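Local coordinates for regulatory protein (Bacillus megaterium, PDB 4UA1) that binds mercury(II) and probably represses its mercury-resistance operon without the metal, then activates transcription from the same DNA site once the ion is bound, at residues B[52-55]-B[56-59]; B[106-109]-B[110-113]. One frame throughout, in Å; residues are numbered along the deposited sequence.

Contact 1: residues B[52-55]-B[56-59]; sequences IKRM and QELG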
loop_
_atom_site.group_PDB
_atom_site.type_symbol
_atom_site.label_atom_id
_atom_site.label_comp_id
_atom_site.label_asym_id
_atom_site.label_seq_id
_atom_site.Cartn_x
_atom_site.Cartn_y
_atom_site.Cartn_z
ATOM N N ILE B 52 -16.701 6.632 6.424
ATOM C CA ILE B 52 -15.258 6.714 6.509
ATOM C C ILE B 52 -14.615 5.381 6.130
ATOM O O ILE B 52 -13.670 5.326 5.326
ATOM C CB ILE B 52 -14.830 7.138 7.918
ATOM C CG1 ILE B 52 -15.166 8.613 8.135
ATOM C CG2 ILE B 52 -13.355 6.914 8.115
ATOM C CD1 ILE B 52 -15.156 9.013 9.569
ATOM N N LYS B 53 -15.141 4.306 6.704
ATOM C CA LYS B 53 -14.644 2.981 6.392
ATOM C C LYS B 53 -14.667 2.756 4.866
ATOM O O LYS B 53 -13.669 2.325 4.265
ATOM C CB LYS B 53 -15.468 1.917 7.145
ATOM C CG LYS B 53 -15.083 0.466 6.856
ATOM C CD LYS B 53 -13.672 0.189 7.318
ATOM C CE LYS B 53 -13.241 -1.237 7.050
ATOM N NZ LYS B 53 -11.756 -1.286 6.883
ATOM N N ARG B 54 -15.782 3.082 4.223
ATOM C CA ARG B 54 -15.897 2.743 2.813
ATOM C C ARG B 54 -15.038 3.638 1.956
ATOM O O ARG B 54 -14.501 3.183 0.950
ATOM C CB ARG B 54 -17.350 2.779 2.337
ATOM C CG ARG B 54 -18.110 1.669 3.005
ATOM C CD ARG B 54 -19.568 1.654 2.695
ATOM N NE ARG B 54 -20.264 0.962 3.772
ATOM C CZ ARG B 54 -21.490 0.457 3.690
ATOM N NH1 ARG B 54 -22.169 0.477 2.541
ATOM N NH2 ARG B 54 -22.011 -0.128 4.754
ATOM N N MET B 55 -14.892 4.899 2.348
ATOM C CA MET B 55 -14.000 5.788 1.623
ATOM C C MET B 55 -12.608 5.209 1.672
ATOM O O MET B 55 -11.894 5.227 0.665
ATOM C CB MET B 55 -14.024 7.216 2.187
ATOM C CG MET B 55 -15.178 8.073 1.659
ATOM S SD MET B 55 -14.933 9.853 1.868
ATOM C CE MET B 55 -14.962 10.024 3.648
ATOM N N GLN B 56 -12.224 4.656 2.826
ATOM C CA GLN B 56 -10.909 4.027 2.885
ATOM C C GLN B 56 -10.826 2.792 2.023
ATOM O O GLN B 56 -9.781 2.517 1.459
ATOM C CB GLN B 56 -10.549 3.662 4.295
ATOM C CG GLN B 56 -9.896 4.774 5.040
ATOM C CD GLN B 56 -9.792 4.434 6.503
ATOM O OE1 GLN B 56 -10.816 4.374 7.205
ATOM N NE2 GLN B 56 -8.573 4.183 6.977
ATOM N N GLU B 57 -11.915 2.055 1.887
ATOM C CA GLU B 57 -11.877 0.891 0.997
ATOM C C GLU B 57 -11.844 1.369 -0.449
ATOM O O GLU B 57 -11.506 0.627 -1.358
ATOM C CB GLU B 57 -13.064 -0.034 1.273
ATOM C CG GLU B 57 -13.018 -0.600 2.709
ATOM C CD GLU B 57 -14.285 -1.329 3.142
ATOM O OE1 GLU B 57 -15.363 -1.025 2.600
ATOM O OE2 GLU B 57 -14.208 -2.188 4.052
ATOM N N LEU B 58 -12.173 2.636 -0.658
ATOM C CA LEU B 58 -12.145 3.205 -2.000
ATOM C C LEU B 58 -10.829 3.912 -2.284
ATOM O O LEU B 58 -10.683 4.534 -3.337
ATOM C CB LEU B 58 -13.300 4.186 -2.193
ATOM C CG LEU B 58 -14.687 3.543 -2.220
ATOM C CD1 LEU B 58 -15.767 4.591 -2.280
ATOM C CD2 LEU B 58 -14.817 2.579 -3.368
ATOM N N GLY B 59 -9.890 3.857 -1.342
ATOM C CA GLY B 59 -8.569 4.388 -1.590
ATOM C C GLY B 59 -8.310 5.809 -1.156
ATOM O O GLY B 59 -7.271 6.369 -1.499
#
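Gln56 meets the preceding turn with both its backbone and the base of its side chain. Its N donates to Ile52 O at 3.0 Å, a nearly straight bond with an N-H...O angle of 159°, while its CB rests 3.4 Å from Lys53 O. Beyond CG the chain stretches out beside Ile52, pointing the same way; its side chain touches Leu62 and Ile65 of helix 62-74, and its methylenes can supply nonpolar surface in this partly exposed place. Glu57, one residue on, pairs with Lys53. The lysine bends at CB-CG (chi2 64°), which lays its end across the extended glutamate, and CE comes 3.3 Å from Glu57 OE2. NZ is farther, 3.9 Å from OE2, a long salt bridge that suits two flexible charged chains at the protein surface. Met55 plays a different part: it joins in here through its backbone, while the side chain leads away to Ile65, Leu68 and Phe60, and to Leu129 of the second subunit. A long, pliable, unbranched nonpolar chain fits that mixed hydrophobic surface. Its carbonyl stays with the turn: Met55 O accepts Leu58 N at 2.9 Å, with the donor above the carbonyl plane, and Leu58 N makes a second, weak bond to Arg54 O. Gly59 N then returns to Gln56 O at 3.1 Å. Gly59 has a positive phi of 94°, a conformation easy for a residue without CB, and this closes helix 44-57 in a Schellman motif within the MerR-type helix-turn-helix DNA-binding region.

Contact 2: residues B[106-109]-B[110-113]; sequences MLMD and LKER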
loop_
_atom_site.group_PDB
_atom_site.type_symbol
_atom_site.label_atom_id
_atom_site.label_comp_id
_atom_site.label_asym_id
_atom_site.label_seq_id
_atom_site.Cartn_x
_atom_site.Cartn_y
_atom_site.Cartn_z
ATOM N N MET B 106 8.910 -2.720 -16.098
ATOM C CA MET B 106 10.280 -2.961 -15.615
ATOM C C MET B 106 10.591 -4.429 -15.379
ATOM O O MET B 106 11.666 -4.905 -15.701
ATOM C CB MET B 106 10.543 -2.186 -14.329
ATOM C CG MET B 106 10.930 -0.736 -14.577
ATOM S SD MET B 106 10.704 0.262 -13.092
ATOM C CE MET B 106 11.974 1.478 -13.399
ATOM N N LEU B 107 9.648 -5.120 -14.762
ATOM C CA LEU B 107 9.810 -6.511 -14.451
ATOM C C LEU B 107 9.885 -7.312 -15.722
ATOM O O LEU B 107 10.708 -8.218 -15.842
ATOM C CB LEU B 107 8.669 -6.987 -13.562
ATOM C CG LEU B 107 8.580 -6.371 -12.155
ATOM C CD1 LEU B 107 7.222 -6.693 -11.518
ATOM C CD2 LEU B 107 9.720 -6.804 -11.250
ATOM N N MET B 108 9.035 -6.944 -16.678
ATOM C CA MET B 108 9.024 -7.561 -17.992
ATOM C C MET B 108 10.403 -7.439 -18.691
ATOM O O MET B 108 10.971 -8.425 -19.185
ATOM C CB MET B 108 7.938 -6.915 -18.851
ATOM C CG MET B 108 6.489 -7.152 -18.376
ATOM S SD MET B 108 5.832 -8.809 -18.699
ATOM C CE MET B 108 6.054 -8.952 -20.476
ATOM N N ASP B 109 10.957 -6.231 -18.706
ATOM C CA ASP B 109 12.238 -6.024 -19.352
ATOM C C ASP B 109 13.361 -6.806 -18.660
ATOM O O ASP B 109 14.246 -7.405 -19.328
ATOM C CB ASP B 109 12.546 -4.540 -19.398
ATOM C CG ASP B 109 11.543 -3.774 -20.244
ATOM O OD1 ASP B 109 11.068 -4.364 -21.263
ATOM O OD2 ASP B 109 11.237 -2.605 -19.881
ATOM N N LEU B 110 13.325 -6.792 -17.325
ATOM C CA LEU B 110 14.216 -7.623 -16.536
ATOM C C LEU B 110 14.174 -9.113 -16.930
ATOM O O LEU B 110 15.205 -9.710 -17.245
ATOM C CB LEU B 110 13.858 -7.473 -15.075
ATOM C CG LEU B 110 14.425 -6.196 -14.501
ATOM C CD1 LEU B 110 13.796 -5.881 -13.131
ATOM C CD2 LEU B 110 15.933 -6.391 -14.420
ATOM N N LYS B 111 12.970 -9.685 -16.946
ATOM C CA LYS B 111 12.756 -11.101 -17.252
ATOM C C LYS B 111 13.129 -11.460 -18.731
ATOM O O LYS B 111 13.578 -12.570 -19.029
ATOM C CB LYS B 111 11.274 -11.464 -16.999
ATOM C CG LYS B 111 10.446 -11.512 -18.317
ATOM C CD LYS B 111 9.039 -12.021 -18.156
ATOM C CE LYS B 111 8.546 -12.723 -19.439
ATOM N NZ LYS B 111 8.485 -11.846 -20.644
ATOM N N GLU B 112 12.936 -10.506 -19.641
ATOM C CA GLU B 112 13.297 -10.679 -21.035
ATOM C C GLU B 112 14.795 -10.640 -21.183
ATOM O O GLU B 112 15.329 -10.980 -22.239
ATOM C CB GLU B 112 12.605 -9.654 -21.916
ATOM C CG GLU B 112 11.116 -9.897 -21.919
ATOM C CD GLU B 112 10.299 -8.768 -22.518
ATOM O OE1 GLU B 112 10.903 -7.819 -23.063
ATOM O OE2 GLU B 112 9.042 -8.844 -22.453
ATOM N N ARG B 113 15.483 -10.172 -20.144
ATOM C CA ARG B 113 16.947 -10.260 -20.208
ATOM C C ARG B 113 17.468 -11.709 -20.138
ATOM O O ARG B 113 18.613 -11.945 -20.511
ATOM C CB ARG B 113 17.625 -9.424 -19.106
ATOM C CG ARG B 113 17.323 -7.940 -19.190
ATOM C CD ARG B 113 17.854 -7.158 -17.993
ATOM N NE ARG B 113 19.161 -6.684 -18.392
ATOM C CZ ARG B 113 19.456 -5.418 -18.662
ATOM N NH1 ARG B 113 18.556 -4.456 -18.482
ATOM N NH2 ARG B 113 20.680 -5.117 -19.070
#
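The carboxylates of Glu112 and Asp109 meet through single oxygens, OE1 of the glutamate lying 3.9 Å from Asp109 OD1, with their planes 73° apart, so the two groups are not stacked. Over one face of the Glu112 group sits Met108 O, 3.4 Å from Glu112 CD, and Asp109 OD1 stands obliquely on that same face. At the OE2 edge, almost in the carboxylate plane, Lys111 NZ forms a salt bridge between neighbours, 3.5 Å from Glu112 OE2; the lysine's last torsion (chi4 -62°) bends it there. Off OE2, somewhat to the face of Met108 O, Met108 CE stands 3.6 Å from Glu112 OE2. The methionine bends twice, at chi2 (-75°) and again at chi3, which turns its methyl toward the next helical turn. A slender, flexible thioether suits the spot: it runs side by side with Lys111, CE coming 3.8 Å from Lys111 NZ, and Met108 also packs on Ile90 of the second subunit. Leu110 is buried. Its CG lies 3.3 Å from Met106 O, and its side chain packs on Thr128 and Leu129 of helix 124-130 and on Leu58 of the second subunit, a nonpolar position well served by a branched aliphatic chain. Backbone bonds join the same turns: Glu112 N donates to Met108 O at 2.9 Å, whereas the last, Arg113 N to Asp109 O, is weak. Two acids so close would be expected to repel and might each hold a proton a little more readily; Lys111 beside Glu112, and more weakly Arg105 near Asp109, probably offset this. The helix dipole should favour Lys111 and Arg113 at this C-terminal end, and the two acids less so.

In the fold
Contact 1 ends helix 44-57 in the DNA-binding region, and contact 2 lies at the far end of the long helix 78-112; within one chain their centres are 34 Å apart and their nearest atoms about 22 Å. Across the dimer the end of helix 78-112 meets the end of helix 44-57 of the second subunit, Leu110 packing on Leu58 there. Met55 and Leu58 of contact 1 pack on Leu129 of the second subunit, in the helix 124-130 that follows the mercury ligand Cys123, so the two regions are neighbours in the dimer. The Arg113 side chain is about 7 Å from one bound mercury ion, and that of Met55 about 12 Å from another.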